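Ubiquitin-like-specific protease 2 (Saccharomyces cerevisiae, PDB 5LNB) is a cysteine protease of the peptidase C48 family that removes SUMO from modified proteins, represented here by a construct containing its catalytic domain. Local coordinates at residues S120-S125 with D165-T170; K111-P116 with C126-L131. One frame throughout, in Å; residues are numbered along the deposited sequence.

Contact 1. Residues S120-S125 with D165-T170; sequences SYHWFS and DSLRQT. With ACT (acetate ion), chain B.
His122 and Asp165 meet tip to tip, and the straight bond from His122 NE2 to Asp165 OD1 (2.9 Å, 165° at the hydrogen) carries the polar part of this contact. The carboxylate lies at the edge of the imidazole, its plane turned 38° from the ring, and OD1 is approached on its syn side. CG of His122 stands anti to the backbone N (chi1 175°), which starts the ring off toward the loop 165-170. A second donor grips the same oxygen: Leu167 N bonds to Asp165 OD1 at 2.9 Å from the other face of the carboxylate, an Asx turn that fixes the acid, while OD2 bonds His171 NE2. Aspartate suits this place: it serves His122 and His171, and its short side chain lets OD1 fold back on Leu167 N. Water 1 bridges Trp123 O and Ser166 N.

Apolar groups sandwich the imidazole and limit its turning. Leu167 CD1 sits over one face, 3.7 Å from the ring centroid, as a CH-pi contact; Phe124 CD2 lies over the opposite face, 4.0 Å from the plane of the His122 ring and offset toward its rim. A polar atom, Gln169 OE1, comes to the ring edge, 3.4 Å from His122 CE1. An alanine at His122 would probably leave Asp165 OD1 without its ring donor and open a gap between Leu167 and Phe124.

The imidazole also touches Cys215 at the start of helix 215-228, consistent with the His-Asp-Cys catalytic site of Ulp proteases. Next along the strand, Trp123 lies nearly parallel to Trp48 and reaches Val49 O. Strand 122-129 thus lies between the loop leading into helix 172-190 and helices 51-67 and 215-228, which its side chains touch.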
ATOM      1  N   SER A 120       5.793 -15.050   1.497  1.00 24.34           N
ATOM      2  CA  SER A 120       6.834 -15.683   2.313  1.00 30.96           C
ATOM      3  C   SER A 120       7.592 -14.653   3.145  1.00 28.67           C
ATOM      4  O   SER A 120       8.822 -14.599   3.154  1.00 26.67           O
ATOM      5  CB  SER A 120       7.801 -16.478   1.442  1.00 28.36           C
ATOM      6  OG  SER A 120       7.107 -17.453   0.688  1.00 34.67           O
ATOM      7  N   TYR A 121       6.834 -13.807   3.842  1.00 28.88           N
ATOM      8  CA  TYR A 121       7.363 -12.839   4.799  1.00 22.80           C
ATOM      9  C   TYR A 121       8.166 -11.724   4.144  1.00 23.78           C
ATOM     10  O   TYR A 121       8.869 -10.983   4.842  1.00 24.31           O
ATOM     11  CB  TYR A 121       8.210 -13.531   5.871  1.00 24.44           C
ATOM     12  CG  TYR A 121       7.369 -14.345   6.816  1.00 30.34           C
ATOM     13  CD1 TYR A 121       6.801 -13.762   7.949  1.00 32.66           C
ATOM     14  CD2 TYR A 121       7.113 -15.687   6.569  1.00 33.89           C
ATOM     15  CE1 TYR A 121       6.016 -14.495   8.820  1.00 30.93           C
ATOM     16  CE2 TYR A 121       6.324 -16.431   7.435  1.00 40.73           C
ATOM     17  CZ  TYR A 121       5.778 -15.826   8.562  1.00 39.27           C
ATOM     18  OH  TYR A 121       4.985 -16.558   9.424  1.00 42.34           O
ATOM     19  N   HIS A 122       8.072 -11.575   2.830  1.00 24.02           N
ATOM     20  CA  HIS A 122       8.705 -10.493   2.093  1.00 22.12           C
ATOM     21  C   HIS A 122       7.612  -9.544   1.621  1.00 23.64           C
ATOM     22  O   HIS A 122       6.770  -9.926   0.804  1.00 25.08           O
ATOM     23  CB  HIS A 122       9.504 -11.038   0.908  1.00 24.56           C
ATOM     24  CG  HIS A 122      10.083  -9.974   0.020  1.00 26.09           C
ATOM     25  ND1 HIS A 122      10.616 -10.252  -1.223  1.00 28.20           N
ATOM     26  CD2 HIS A 122      10.227  -8.638   0.200  1.00 22.29           C
ATOM     27  CE1 HIS A 122      11.055  -9.134  -1.774  1.00 26.16           C
ATOM     28  NE2 HIS A 122      10.830  -8.139  -0.932  1.00 25.61           N
ATOM     29  N   TRP A 123       7.635  -8.313   2.135  1.00 17.96           N
ATOM     30  CA  TRP A 123       6.724  -7.259   1.712  1.00 20.72           C
ATOM     31  C   TRP A 123       7.311  -6.460   0.553  1.00 19.80           C
ATOM     32  O   TRP A 123       8.473  -6.046   0.597  1.00 17.84           O
ATOM     33  CB  TRP A 123       6.438  -6.290   2.860  1.00 17.36           C
ATOM     34  CG  TRP A 123       5.444  -6.729   3.898  1.00 19.19           C
ATOM     35  CD1 TRP A 123       5.713  -7.092   5.194  1.00 21.92           C
ATOM     36  CD2 TRP A 123       4.018  -6.788   3.751  1.00 21.57           C
ATOM     37  NE1 TRP A 123       4.540  -7.404   5.853  1.00 25.51           N
ATOM     38  CE2 TRP A 123       3.487  -7.220   4.991  1.00 26.90           C
ATOM     39  CE3 TRP A 123       3.139  -6.540   2.688  1.00 23.49           C
ATOM     40  CZ2 TRP A 123       2.115  -7.397   5.198  1.00 26.02           C
ATOM     41  CZ3 TRP A 123       1.782  -6.718   2.889  1.00 22.09           C
ATOM     42  CH2 TRP A 123       1.281  -7.145   4.140  1.00 27.67           C
ATOM     43  N   PHE A 124       6.499  -6.228  -0.471  1.00 16.00           N
ATOM     44  CA  PHE A 124       6.747  -5.157  -1.429  1.00 21.51           C
ATOM     45  C   PHE A 124       5.378  -4.704  -1.926  1.00 21.22           C
ATOM     46  O   PHE A 124       4.346  -5.140  -1.408  1.00 20.67           O
ATOM     47  CB  PHE A 124       7.726  -5.599  -2.535  1.00 16.41           C
ATOM     48  CG  PHE A 124       7.216  -6.711  -3.420  1.00 30.08           C
ATOM     49  CD1 PHE A 124       6.598  -6.428  -4.632  1.00 24.26           C
ATOM     50  CD2 PHE A 124       7.390  -8.039  -3.060  1.00 32.15           C
ATOM     51  CE1 PHE A 124       6.141  -7.450  -5.459  1.00 27.72           C
ATOM     52  CE2 PHE A 124       6.936  -9.070  -3.885  1.00 31.89           C
ATOM     53  CZ  PHE A 124       6.309  -8.775  -5.081  1.00 28.86           C
ATOM     54  N   SER A 125       5.352  -3.808  -2.911  1.00 22.88           N
ATOM     55  CA  SER A 125       4.073  -3.221  -3.297  1.00 21.48           C
ATOM     56  C   SER A 125       4.106  -2.762  -4.750  1.00 21.65           C
ATOM     57  O   SER A 125       5.169  -2.530  -5.331  1.00 19.54           O
ATOM     58  CB  SER A 125       3.718  -2.050  -2.375  1.00 21.51           C
ATOM     59  OG  SER A 125       2.465  -1.482  -2.703  1.00 24.41           O
ATOM     60  N   ASP A 165      10.434  -2.269  -4.287  1.00 24.67           N
ATOM     61  CA  ASP A 165      10.870  -3.273  -3.328  1.00 25.84           C
ATOM     62  C   ASP A 165      12.172  -2.788  -2.707  1.00 23.19           C
ATOM     63  O   ASP A 165      13.097  -2.418  -3.431  1.00 22.45           O
ATOM     64  CB  ASP A 165      11.076  -4.623  -4.032  1.00 23.35           C
ATOM     65  CG  ASP A 165      11.473  -5.743  -3.084  1.00 25.20           C
ATOM     66  OD1 ASP A 165      11.552  -5.530  -1.853  1.00 25.42           O
ATOM     67  OD2 ASP A 165      11.697  -6.863  -3.589  1.00 25.07           O
ATOM     68  N   SER A 166      12.239  -2.787  -1.376  1.00 17.90           N
ATOM     69  CA  SER A 166      13.465  -2.384  -0.709  1.00 20.57           C
ATOM     70  C   SER A 166      14.569  -3.419  -0.866  1.00 23.14           C
ATOM     71  O   SER A 166      15.739  -3.082  -0.669  1.00 21.25           O
ATOM     72  CB  SER A 166      13.205  -2.108   0.775  1.00 20.12           C
ATOM     73  OG  SER A 166      12.567  -3.214   1.385  1.00 22.69           O
ATOM     74  N   LEU A 167      14.238  -4.662  -1.213  1.00 22.01           N
ATOM     75  CA  LEU A 167      15.269  -5.636  -1.550  1.00 22.73           C
ATOM     76  C   LEU A 167      15.661  -5.497  -3.022  1.00 30.20           C
ATOM     77  O   LEU A 167      14.942  -4.901  -3.832  1.00 30.43           O
ATOM     78  CB  LEU A 167      14.801  -7.063  -1.252  1.00 21.76           C
ATOM     79  CG  LEU A 167      14.381  -7.310   0.207  1.00 22.60           C
ATOM     80  CD1 LEU A 167      13.999  -8.767   0.450  1.00 22.08           C
ATOM     81  CD2 LEU A 167      15.476  -6.863   1.195  1.00 21.82           C
ATOM     82  N   ARG A 168      16.822  -6.058  -3.367  1.00 26.81           N
ATOM     83  CA  ARG A 168      17.356  -5.932  -4.724  1.00 33.25           C
ATOM     84  C   ARG A 168      16.786  -7.051  -5.599  1.00 34.35           C
ATOM     85  O   ARG A 168      17.450  -8.034  -5.935  1.00 37.74           O
ATOM     86  CB  ARG A 168      18.881  -5.937  -4.693  1.00 33.99           C
ATOM     87  CG  ARG A 168      19.466  -4.655  -4.092  1.00 39.99           C
ATOM     88  CD  ARG A 168      20.975  -4.723  -3.951  1.00 48.79           C
ATOM     89  NE  ARG A 168      21.628  -4.888  -5.247  1.00 58.46           N
ATOM     90  CZ  ARG A 168      22.314  -3.935  -5.873  1.00 67.19           C
ATOM     91  NH1 ARG A 168      22.451  -2.736  -5.321  1.00 68.54           N
ATOM     92  NH2 ARG A 168      22.873  -4.186  -7.051  1.00 71.14           N
ATOM     93  N   GLN A 169      15.524  -6.878  -5.987  1.00 35.44           N
ATOM     94  CA  GLN A 169      14.784  -7.911  -6.697  1.00 33.90           C
ATOM     95  C   GLN A 169      13.802  -7.277  -7.673  1.00 33.29           C
ATOM     96  O   GLN A 169      13.287  -6.180  -7.442  1.00 33.15           O
ATOM     97  CB  GLN A 169      13.994  -8.817  -5.746  1.00 35.01           C
ATOM     98  CG  GLN A 169      14.816  -9.557  -4.717  1.00 39.46           C
ATOM     99  CD  GLN A 169      13.968 -10.474  -3.847  1.00 36.62           C
ATOM    100  OE1 GLN A 169      12.808 -10.757  -4.156  1.00 41.36           O
ATOM    101  NE2 GLN A 169      14.545 -10.936  -2.751  1.00 37.20           N
ATOM    102  N   THR A 170      13.523  -8.012  -8.745  1.00 28.83           N
ATOM    103  CA  THR A 170      12.497  -7.683  -9.718  1.00 28.87           C
ATOM    104  C   THR A 170      11.427  -8.769  -9.666  1.00 32.02           C
ATOM    105  O   THR A 170      11.699  -9.905  -9.266  1.00 30.42           O
ATOM    106  CB  THR A 170      13.097  -7.563 -11.122  1.00 31.73           C
ATOM    107  OG1 THR A 170      13.627  -8.833 -11.518  1.00 39.37           O
ATOM    108  CG2 THR A 170      14.234  -6.528 -11.130  1.00 31.14           C
TER
HETATM  109  C   ACT B 901       2.748 -14.439   5.800  1.00 52.88           C
HETATM  110  O   ACT B 901       3.788 -14.366   5.090  1.00 45.97           O
HETATM  111  OXT ACT B 901       1.792 -13.682   5.513  1.00 50.57           O
HETATM  112  CH3 ACT B 901       2.620 -15.393   6.951  1.00 54.67           C
HETATM  113  O   HOH W   1       9.779  -3.448   0.388  1.00 19.71           O

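Contact 2. Residues K111-P116 with C126-L131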
ATOM      1  N   LYS A 111      -7.111   6.599 -10.854  1.00 27.50           N
ATOM      2  CA  LYS A 111      -5.747   6.943 -11.249  1.00 28.60           C
ATOM      3  C   LYS A 111      -4.699   6.054 -10.575  1.00 26.22           C
ATOM      4  O   LYS A 111      -3.647   5.796 -11.166  1.00 27.53           O
ATOM      5  CB  LYS A 111      -5.457   8.403 -10.910  1.00 33.45           C
ATOM      6  CG  LYS A 111      -6.111   9.406 -11.824  1.00 36.49           C
ATOM      7  CD  LYS A 111      -5.604  10.811 -11.508  1.00 43.42           C
ATOM      8  CE  LYS A 111      -5.924  11.758 -12.648  1.00 56.53           C
ATOM      9  NZ  LYS A 111      -5.381  11.242 -13.941  1.00 62.12           N
ATOM     10  N   TYR A 112      -4.940   5.597  -9.345  1.00 23.20           N
ATOM     11  CA  TYR A 112      -3.954   4.814  -8.590  1.00 19.29           C
ATOM     12  C   TYR A 112      -4.666   3.652  -7.919  1.00 20.34           C
ATOM     13  O   TYR A 112      -5.568   3.864  -7.107  1.00 25.23           O
ATOM     14  CB  TYR A 112      -3.226   5.672  -7.532  1.00 17.66           C
ATOM     15  CG  TYR A 112      -2.901   7.069  -8.017  1.00 18.97           C
ATOM     16  CD1 TYR A 112      -1.878   7.294  -8.935  1.00 20.20           C
ATOM     17  CD2 TYR A 112      -3.643   8.160  -7.581  1.00 19.97           C
ATOM     18  CE1 TYR A 112      -1.605   8.584  -9.404  1.00 23.57           C
ATOM     19  CE2 TYR A 112      -3.375   9.442  -8.033  1.00 21.91           C
ATOM     20  CZ  TYR A 112      -2.365   9.648  -8.946  1.00 24.18           C
ATOM     21  OH  TYR A 112      -2.129  10.925  -9.382  1.00 29.67           O
ATOM     22  N   VAL A 113      -4.274   2.429  -8.253  1.00 17.44           N
ATOM     23  CA  VAL A 113      -4.760   1.244  -7.552  1.00 16.60           C
ATOM     24  C   VAL A 113      -3.570   0.648  -6.809  1.00 22.40           C
ATOM     25  O   VAL A 113      -2.573   0.253  -7.432  1.00 21.95           O
ATOM     26  CB  VAL A 113      -5.403   0.229  -8.505  1.00 15.30           C
ATOM     27  CG1 VAL A 113      -5.942  -0.967  -7.725  1.00 14.86           C
ATOM     28  CG2 VAL A 113      -6.533   0.894  -9.311  1.00 20.88           C
ATOM     29  N   VAL A 114      -3.666   0.606  -5.481  1.00 22.51           N
ATOM     30  CA  VAL A 114      -2.533   0.298  -4.613  1.00 19.44           C
ATOM     31  C   VAL A 114      -2.652  -1.144  -4.146  1.00 17.16           C
ATOM     32  O   VAL A 114      -3.651  -1.521  -3.521  1.00 20.78           O
ATOM     33  CB  VAL A 114      -2.468   1.255  -3.414  1.00 17.75           C
ATOM     34  CG1 VAL A 114      -1.250   0.914  -2.522  1.00 20.91           C
ATOM     35  CG2 VAL A 114      -2.409   2.715  -3.897  1.00 16.38           C
ATOM     36  N   ILE A 115      -1.634  -1.949  -4.426  1.00 16.99           N
ATOM     37  CA  ILE A 115      -1.692  -3.357  -4.041  1.00 19.65           C
ATOM     38  C   ILE A 115      -0.440  -3.756  -3.272  1.00 21.06           C
ATOM     39  O   ILE A 115       0.604  -4.024  -3.888  1.00 20.37           O
ATOM     40  CB  ILE A 115      -1.884  -4.258  -5.267  1.00 21.91           C
ATOM     41  CG1 ILE A 115      -3.137  -3.839  -6.036  1.00 22.42           C
ATOM     42  CG2 ILE A 115      -1.954  -5.721  -4.834  1.00 19.90           C
ATOM     43  CD1 ILE A 115      -3.348  -4.621  -7.316  1.00 21.97           C
ATOM     44  N   PRO A 116      -0.487  -3.798  -1.939  1.00 20.71           N
ATOM     45  CA  PRO A 116       0.647  -4.353  -1.187  1.00 17.83           C
ATOM     46  C   PRO A 116       0.687  -5.871  -1.303  1.00 19.63           C
ATOM     47  O   PRO A 116      -0.351  -6.536  -1.371  1.00 19.54           O
ATOM     48  CB  PRO A 116       0.394  -3.890   0.252  1.00 22.18           C
ATOM     49  CG  PRO A 116      -1.022  -3.495   0.309  1.00 25.53           C
ATOM     50  CD  PRO A 116      -1.454  -3.103  -1.076  1.00 23.78           C
ATOM     51  N   CYS A 126       2.922  -2.616  -5.334  1.00 17.85           N
ATOM     52  CA  CYS A 126       2.824  -1.959  -6.624  1.00 22.27           C
ATOM     53  C   CYS A 126       1.652  -0.985  -6.609  1.00 22.94           C
ATOM     54  O   CYS A 126       0.790  -1.027  -5.733  1.00 20.25           O
ATOM     55  CB  CYS A 126       2.687  -2.967  -7.770  1.00 20.39           C
ATOM     56  SG  CYS A 126       1.163  -3.851  -7.776  1.00 26.84           S
ATOM     57  N   ILE A 127       1.664  -0.079  -7.578  1.00 22.43           N
ATOM     58  CA  ILE A 127       0.612   0.903  -7.784  1.00 24.31           C
ATOM     59  C   ILE A 127       0.294   0.893  -9.273  1.00 23.35           C
ATOM     60  O   ILE A 127       1.191   1.098 -10.104  1.00 21.25           O
ATOM     61  CB  ILE A 127       1.024   2.310  -7.317  1.00 21.18           C
ATOM     62  CG1 ILE A 127       1.316   2.309  -5.825  1.00 20.19           C
ATOM     63  CG2 ILE A 127      -0.066   3.332  -7.653  1.00 19.89           C
ATOM     64  CD1 ILE A 127       1.690   3.685  -5.251  1.00 23.10           C
ATOM     65  N   ILE A 128      -0.962   0.618  -9.610  1.00 20.70           N
ATOM     66  CA  ILE A 128      -1.384   0.512 -11.003  1.00 19.34           C
ATOM     67  C   ILE A 128      -1.850   1.882 -11.472  1.00 23.76           C
ATOM     68  O   ILE A 128      -2.749   2.476 -10.867  1.00 24.81           O
ATOM     69  CB  ILE A 128      -2.500  -0.526 -11.174  1.00 22.38           C
ATOM     70  CG1 ILE A 128      -2.141  -1.828 -10.451  1.00 21.06           C
ATOM     71  CG2 ILE A 128      -2.752  -0.781 -12.664  1.00 21.66           C
ATOM     72  CD1 ILE A 128      -3.188  -2.917 -10.633  1.00 19.95           C
ATOM     73  N   THR A 129      -1.245   2.384 -12.549  1.00 20.33           N
ATOM     74  CA  THR A 129      -1.602   3.679 -13.111  1.00 20.83           C
ATOM     75  C   THR A 129      -2.102   3.526 -14.545  1.00 24.42           C
ATOM     76  O   THR A 129      -1.869   2.511 -15.212  1.00 21.41           O
ATOM     77  CB  THR A 129      -0.403   4.646 -13.088  1.00 22.99           C
ATOM     78  OG1 THR A 129       0.635   4.143 -13.943  1.00 26.78           O
ATOM     79  CG2 THR A 129       0.141   4.800 -11.665  1.00 19.24           C
ATOM     80  N   ASN A 130      -2.792   4.564 -15.017  1.00 28.05           N
ATOM     81  CA  ASN A 130      -3.294   4.719 -16.382  1.00 29.41           C
ATOM     82  C   ASN A 130      -4.523   3.864 -16.680  1.00 31.59           C
ATOM     83  O   ASN A 130      -4.957   3.827 -17.850  1.00 31.78           O
ATOM     84  CB  ASN A 130      -2.218   4.423 -17.436  1.00 28.36           C
ATOM     85  CG  ASN A 130      -1.228   5.551 -17.559  1.00 39.32           C
ATOM     86  OD1 ASN A 130      -1.555   6.697 -17.250  1.00 43.74           O
ATOM     87  ND2 ASN A 130      -0.009   5.244 -18.004  1.00 42.75           N
ATOM     88  N   LEU A 131      -5.104   3.180 -15.690  1.00 27.78           N
ATOM     89  CA  LEU A 131      -6.348   2.462 -15.947  1.00 23.93           C
ATOM     90  C   LEU A 131      -7.449   3.418 -16.384  1.00 25.92           C
ATOM     91  O   LEU A 131      -8.271   3.076 -17.238  1.00 25.30           O
ATOM     92  CB  LEU A 131      -6.782   1.685 -14.710  1.00 21.04           C
ATOM     93  CG  LEU A 131      -5.847   0.558 -14.252  1.00 21.37           C
ATOM     94  CD1 LEU A 131      -6.337   0.014 -12.918  1.00 17.42           C
ATOM     95  CD2 LEU A 131      -5.792  -0.535 -15.306  1.00 18.92           C
TER
HETATM   96  O   HOH W   2      -3.182   6.868 -13.627  1.00 29.09           O
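Val113 and Ile128 face each other as an antiparallel hydrogen-bonded pair, with Val113 N to Ile128 O at 3.0 Å and Ile128 N to Val113 O at 2.7 Å. Ile115 and Cys126 form the next such pair, and Val114 with Ile127 the non-hydrogen-bonded pair between them. The strands run at 158° to each other.

Ile128 shows how the apolar face is filled. Its CB lies 4.0 Å from Val113 CB, branch against branch. CG1, anti to the carbonyl carbon (chi1 -48°), passes 3.7 Å from Val113 O, and CD1 ends 3.7 Å from Ile115 CD1, where the two side chains cross obliquely. Beta-branched residues suit this face, since they favour extended backbone and their branching at CB puts carbon groups near the backbone, where they pack against the neighbouring strand. On the same face Cys126 SG, a compact apolar group, packs on Ile115 CB; just beyond the strand, Leu131 CD1 meets Val113 CG2 with the two side chains at about a right angle. On the face of Val114 and Ile127, Ile127 CG2 touches Tyr112 CB at 3.9 Å. Just before strand 112-119 begins and after 122-129 ends, water 2 links Lys111 O and Asn130 N.

The sheet is thus packed on both sides: helix 172-190 meets Cys126 and Ile128, helix 215-228 lies against Val114 and Ile127, and strands 76-78 and 159-164 flank the hairpin.

Overall arrangement
Along the chain the segments alternate: 111-116, then 120-125, 126-131 and finally 165-170, all within the Ulp1-type catalytic domain. Strand 122-129 belongs to both contacts, its first half to contact 1 and its second to contact 2, and strand 112-119 is its hairpin partner in the five-stranded mixed sheet. The centres lie about 17 Å apart, yet the two contacts touch where Ser125 packs on Ile115 and Pro116. Contact 2 builds the sheet's interior between helices 172-190 and 215-228, whereas contact 1 lies at the start of the shared strand, near the N-terminal end of helix 215-228. One strand thereby ties the probable active-site histidine to the core of the domain.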